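Local atomic coordinates of metal cation efflux system protein CzcD (Cupriavidus metallidurans, PDB entry 6VD9), a protein that transports zinc, probably by efflux from the cytoplasm, and confers low-level metal resistance, represented here by its nickel-bound C-terminal domain. Residues E9-I12 with L13-P16. Residues are numbered along the deposited sequence; the frame is centred on the assembly and turned at random.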
loop_
_atom_site.group_PDB
_atom_site.type_symbol
_atom_site.label_atom_id
_atom_site.label_comp_id
_atom_site.label_asym_id
_atom_site.label_seq_id
_atom_site.Cartn_x
_atom_site.Cartn_y
_atom_site.Cartn_z
ATOM N N GLU A 9 16.111 0.675 2.989
ATOM C CA GLU A 9 15.731 1.658 4.048
ATOM C C GLU A 9 16.284 3.041 3.702
ATOM O O GLU A 9 15.528 4.036 3.736
ATOM C CB GLU A 9 16.238 1.176 5.418
ATOM C CG GLU A 9 15.673 -0.175 5.831
ATOM C CD GLU A 9 16.462 -0.787 6.973
ATOM O OE1 GLU A 9 17.641 -0.383 7.136
ATOM O OE2 GLU A 9 15.882 -1.606 7.698
ATOM N N LYS A 10 17.575 3.137 3.401
ATOM C CA LYS A 10 18.232 4.428 3.068
ATOM C C LYS A 10 17.497 5.034 1.885
ATOM O O LYS A 10 17.224 6.229 1.896
ATOM C CB LYS A 10 19.725 4.211 2.767
ATOM C CG LYS A 10 20.493 5.430 2.261
ATOM C CD LYS A 10 22.051 5.288 2.238
ATOM C CE LYS A 10 22.706 6.582 1.778
ATOM N NZ LYS A 10 24.185 6.519 1.652
ATOM N N GLN A 11 17.205 4.243 0.855
ATOM C CA GLN A 11 16.648 4.837 -0.377
ATOM C C GLN A 11 15.209 5.306 -0.126
ATOM O O GLN A 11 14.810 6.282 -0.787
ATOM C CB GLN A 11 16.764 3.873 -1.556
ATOM C CG GLN A 11 18.209 3.642 -1.965
ATOM C CD GLN A 11 18.920 4.941 -2.253
ATOM O OE1 GLN A 11 18.366 5.859 -2.855
ATOM N NE2 GLN A 11 20.160 5.018 -1.801
ATOM N N ILE A 12 14.443 4.598 0.720
ATOM C CA ILE A 12 13.054 4.999 1.082
ATOM C C ILE A 12 13.139 6.365 1.780
ATOM O O ILE A 12 12.496 7.312 1.297
ATOM C CB ILE A 12 12.349 3.933 1.947
ATOM C CG1 ILE A 12 12.033 2.695 1.106
ATOM C CG2 ILE A 12 11.104 4.493 2.590
ATOM C CD1 ILE A 12 11.390 1.580 1.864
ATOM N N LEU A 13 13.961 6.467 2.828
ATOM C CA LEU A 13 14.092 7.731 3.612
ATOM C C LEU A 13 14.730 8.846 2.780
ATOM O O LEU A 13 14.503 10.033 3.106
ATOM C CB LEU A 13 14.899 7.445 4.887
ATOM C CG LEU A 13 14.174 6.613 5.951
ATOM C CD1 LEU A 13 15.102 6.368 7.173
ATOM C CD2 LEU A 13 12.843 7.218 6.387
ATOM N N ALA A 14 15.477 8.509 1.734
ATOM C CA ALA A 14 16.127 9.495 0.847
ATOM C C ALA A 14 15.118 10.046 -0.159
ATOM O O ALA A 14 15.422 11.060 -0.802
ATOM C CB ALA A 14 17.297 8.879 0.146
ATOM N N THR A 15 13.938 9.443 -0.280
ATOM C CA THR A 15 12.950 9.842 -1.312
ATOM C C THR A 15 12.267 11.134 -0.881
ATOM O O THR A 15 11.746 11.177 0.223
ATOM C CB THR A 15 11.939 8.719 -1.570
ATOM O OG1 THR A 15 12.676 7.591 -2.037
ATOM C CG2 THR A 15 10.883 9.145 -2.573
ATOM N N PRO A 16 12.209 12.223 -1.698
ATOM C CA PRO A 16 11.538 13.451 -1.265
ATOM C C PRO A 16 10.093 13.182 -0.838
ATOM O O PRO A 16 9.413 12.416 -1.530
ATOM C CB PRO A 16 11.604 14.334 -2.531
ATOM C CG PRO A 16 12.884 13.905 -3.140
ATOM C CD PRO A 16 12.817 12.393 -3.030
#
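The T15 side chain folds back over the last turn of helix 5-13, and its hydroxyl OG1 donates a hydrogen bond of 2.8 Å to Q11 O. That bond meets the carbonyl at 148°, tilted only slightly from its plane. T15 OG1 stands anti to its own carbonyl carbon and beside its backbone N (chi1 -61°), which turns the hydroxyl to the helix end, while T15 CB rests 3.2 Å from I12 O. The backbone closes the same end: L13 N bonds to E9 O at 3.0 Å, almost straight at hydrogen, and A14 N follows to K10 O at 2.9 Å through a more bent hydrogen bond. T15 N then reaches I12 O at 3.0 Å from above the carbonyl plane, a three-residue step where the chain leaves the helix for strand 18-28. In the alpha-beta C-terminal domain of this CDF transporter, helix 5-13 lies beside helix 53-64 against the three-stranded sheet. I12 and L13 touch F21 of strand 18-28, whereas buried T15 lies against L56 and M59. L13 CG sits 3.7 Å from E9 O, alongside the backbone bond. Q11, resting on M59 and F64, makes weak hydrogen bonds with K63 through OE1 and E7 through NE2.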